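Local atomic coordinates of cytochrome c (Hydrogenophilus thermoluteolus, PDB entry 2D0S), a protein that binds heme c covalently and, like other members of the cytochrome c family, probably carries electrons. Residues K8-C13 and P23-V28. Residues are numbered along the deposited sequence; the frame is centred on the assembly and turned at random.
With HEC (heme c), chain B.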
loop_
_atom_site.group_PDB
_atom_site.type_symbol
_atom_site.label_atom_id
_atom_site.label_comp_id
_atom_site.label_asym_id
_atom_site.label_seq_id
_atom_site.Cartn_x
_atom_site.Cartn_y
_atom_site.Cartn_z
ATOM N N LYS A 8 -0.970 10.557 4.023
ATOM C CA LYS A 8 0.427 10.140 3.851
ATOM C C LYS A 8 0.921 10.076 2.414
ATOM O O LYS A 8 1.988 9.520 2.156
ATOM C CB LYS A 8 0.766 8.870 4.626
ATOM C CG LYS A 8 0.502 8.949 6.110
ATOM C CD LYS A 8 1.258 10.055 6.711
ATOM C CE LYS A 8 0.811 10.339 8.130
ATOM N NZ LYS A 8 1.907 11.116 8.800
ATOM N N GLY A 9 0.152 10.690 1.514
ATOM C CA GLY A 9 0.532 10.773 0.097
ATOM C C GLY A 9 0.303 9.566 -0.813
ATOM O O GLY A 9 0.653 9.595 -2.000
ATOM N N CYS A 10 -0.234 8.508 -0.207
ATOM C CA CYS A 10 -0.480 7.284 -0.892
ATOM C C CYS A 10 -1.319 7.366 -2.104
ATOM O O CYS A 10 -1.103 6.588 -3.055
ATOM C CB CYS A 10 -1.127 6.285 0.060
ATOM S SG CYS A 10 -0.212 6.004 1.573
ATOM N N MET A 11 -2.323 8.261 -2.083
ATOM C CA MET A 11 -3.360 8.262 -3.134
ATOM C C MET A 11 -2.973 9.060 -4.304
ATOM O O MET A 11 -3.768 9.193 -5.237
ATOM C CB MET A 11 -4.699 8.777 -2.658
ATOM C CG MET A 11 -4.962 8.554 -1.217
ATOM S SD MET A 11 -5.511 6.934 -0.888
ATOM C CE MET A 11 -7.151 6.924 -1.649
ATOM N N ALA A 12 -1.697 9.456 -4.331
ATOM C CA ALA A 12 -1.169 10.082 -5.517
ATOM C C ALA A 12 -0.963 8.960 -6.495
ATOM O O ALA A 12 -1.079 9.165 -7.685
ATOM C CB ALA A 12 0.166 10.792 -5.232
ATOM N N CYS A 13 -0.498 7.807 -5.979
ATOM C CA CYS A 13 -0.073 6.711 -6.860
ATOM C C CYS A 13 -1.022 5.514 -6.882
ATOM O O CYS A 13 -0.775 4.572 -7.599
ATOM C CB CYS A 13 1.284 6.248 -6.385
ATOM S SG CYS A 13 2.775 7.258 -6.653
ATOM N N PRO A 23 -0.627 -0.442 -8.090
ATOM C CA PRO A 23 -1.871 -1.199 -8.218
ATOM C C PRO A 23 -3.008 -0.541 -7.424
ATOM O O PRO A 23 -2.772 0.134 -6.386
ATOM C CB PRO A 23 -1.503 -2.579 -7.633
ATOM C CG PRO A 23 -0.360 -2.290 -6.697
ATOM C CD PRO A 23 0.434 -1.237 -7.447
ATOM N N SER A 24 -4.220 -0.871 -7.851
ATOM C CA SER A 24 -5.398 -0.445 -7.129
ATOM C C SER A 24 -5.333 -1.190 -5.799
ATOM O O SER A 24 -4.767 -2.288 -5.717
ATOM C CB SER A 24 -6.671 -0.828 -7.919
ATOM O OG SER A 24 -7.083 -2.154 -7.683
ATOM N N TYR A 25 -5.961 -0.608 -4.779
ATOM C CA TYR A 25 -6.032 -1.214 -3.466
ATOM C C TYR A 25 -6.928 -2.443 -3.516
ATOM O O TYR A 25 -6.713 -3.366 -2.791
ATOM C CB TYR A 25 -6.564 -0.220 -2.444
ATOM C CG TYR A 25 -5.540 0.815 -2.047
ATOM C CD1 TYR A 25 -5.918 2.120 -1.807
ATOM C CD2 TYR A 25 -4.181 0.495 -1.988
ATOM C CE1 TYR A 25 -4.997 3.075 -1.489
ATOM C CE2 TYR A 25 -3.249 1.431 -1.582
ATOM C CZ TYR A 25 -3.680 2.720 -1.336
ATOM O OH TYR A 25 -2.801 3.696 -0.990
ATOM N N LYS A 26 -7.908 -2.455 -4.408
ATOM C CA LYS A 26 -8.779 -3.628 -4.562
ATOM C C LYS A 26 -8.010 -4.841 -5.125
ATOM O O LYS A 26 -8.237 -5.957 -4.704
ATOM C CB LYS A 26 -9.993 -3.303 -5.452
ATOM C CG LYS A 26 -11.185 -2.662 -4.741
ATOM C CD LYS A 26 -12.391 -2.592 -5.722
ATOM C CE LYS A 26 -13.728 -2.291 -5.017
ATOM N NZ LYS A 26 -14.236 -3.443 -4.189
ATOM N N ASP A 27 -7.029 -4.573 -5.994
ATOM C CA ASP A 27 -6.151 -5.649 -6.535
ATOM C C ASP A 27 -5.170 -6.139 -5.458
ATOM O O ASP A 27 -4.843 -7.344 -5.395
ATOM C CB ASP A 27 -5.328 -5.137 -7.738
ATOM C CG ASP A 27 -6.007 -5.397 -9.094
ATOM O OD1 ASP A 27 -5.351 -5.106 -10.126
ATOM O OD2 ASP A 27 -7.187 -5.848 -9.142
ATOM N N VAL A 28 -4.758 -5.211 -4.586
ATOM C CA VAL A 28 -3.857 -5.580 -3.486
ATOM C C VAL A 28 -4.647 -6.492 -2.550
ATOM O O VAL A 28 -4.184 -7.573 -2.242
ATOM C CB VAL A 28 -3.254 -4.367 -2.715
ATOM C CG1 VAL A 28 -2.526 -4.861 -1.366
ATOM C CG2 VAL A 28 -2.239 -3.588 -3.624
HETATM FE FE HEC B . 2.541 1.964 -3.117
HETATM C CHA HEC B . 2.963 -1.177 -4.440
HETATM C CHB HEC B . 0.812 0.712 -0.502
HETATM C CHC HEC B . 2.678 5.038 -1.631
HETATM C CHD HEC B . 3.792 3.333 -6.050
HETATM N NA HEC B . 1.984 0.170 -2.588
HETATM C C1A HEC B . 2.248 -1.032 -3.270
HETATM C C2A HEC B . 1.669 -2.123 -2.521
HETATM C C3A HEC B . 1.029 -1.609 -1.449
HETATM C C4A HEC B . 1.237 -0.161 -1.460
HETATM C CMA HEC B . 0.261 -2.399 -0.343
HETATM C CAA HEC B . 1.726 -3.620 -2.950
HETATM C CBA HEC B . 3.071 -4.167 -2.473
HETATM C CGA HEC B . 3.387 -5.501 -3.091
HETATM O O1A HEC B . 2.474 -6.164 -3.631
HETATM O O2A HEC B . 4.556 -5.913 -3.004
HETATM N NB HEC B . 1.899 2.743 -1.393
HETATM C C1B HEC B . 1.208 2.040 -0.427
HETATM C C2B HEC B . 1.044 2.896 0.717
HETATM C C3B HEC B . 1.536 4.108 0.401
HETATM C C4B HEC B . 2.126 4.005 -0.918
HETATM C CMB HEC B . 0.240 2.473 1.964
HETATM C CAB HEC B . 1.515 5.428 1.244
HETATM C CBB HEC B . 2.164 5.231 2.635
HETATM N NC HEC B . 3.096 3.795 -3.731
HETATM C C1C HEC B . 3.063 4.958 -2.951
HETATM C C2C HEC B . 3.439 6.086 -3.770
HETATM C C3C HEC B . 3.940 5.574 -4.937
HETATM C C4C HEC B . 3.599 4.164 -4.961
HETATM C CMC HEC B . 3.737 7.466 -3.144
HETATM C CAC HEC B . 4.478 6.292 -6.235
HETATM C CBC HEC B . 5.264 7.599 -6.070
HETATM N ND HEC B . 3.323 1.178 -4.993
HETATM C C1D HEC B . 3.817 1.957 -6.023
HETATM C C2D HEC B . 4.256 1.094 -7.093
HETATM C C3D HEC B . 3.960 -0.300 -6.597
HETATM C C4D HEC B . 3.376 -0.151 -5.287
HETATM C CMD HEC B . 4.889 1.534 -8.423
HETATM C CAD HEC B . 4.284 -1.625 -7.272
HETATM C CBD HEC B . 5.599 -2.099 -6.683
HETATM C CGD HEC B . 5.927 -3.434 -7.330
HETATM O O1D HEC B . 5.646 -3.554 -8.544
HETATM O O2D HEC B . 6.459 -4.365 -6.632
#
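Tyr-25, in the first turn of helix 25-31, reaches across to Cys-10 and Met-11 of the CXXCH heme-attachment motif, the signature of c-type cytochromes, which spans Cys-10 to His-14. Its side chain leaves the backbone with CG anti to the carbonyl carbon (chi1 -75°), and the phenol end arrives beside CB of Cys-10, with OH at 3.3 Å from that carbon. The hydroxyl is buried here without a hydrogen-bonding partner in the model. Met-11 approaches the edge of the same ring, the two side chains crossing at about a right angle. Its first torsion together with a bend at chi2 (-81°) brings SD into the ring plane, 3.9 Å from CE1 of Tyr-25, an edge-on Met-aromatic contact rather than a sulfur over the face. The Tyr-25 ring also meets the imidazole of His-14, the axial iron ligand, with their planes about 20° apart, and Pro-23 O takes a hydrogen bond from ND1 of that histidine. Helix 65-75 backs the contact through Ile-71 against Cys-10 and Val-75 against Tyr-25. Two residues before the tyrosine, Pro-23 touches the porphyrin through the CD side of its ring, CD being 3.7 Å from C3D of the heme. Two thioethers fix the other segment to the same heme: Cys-10 SG is bonded to CAB at 1.9 Å, and Cys-13 SG to CAC at 2.0 Å.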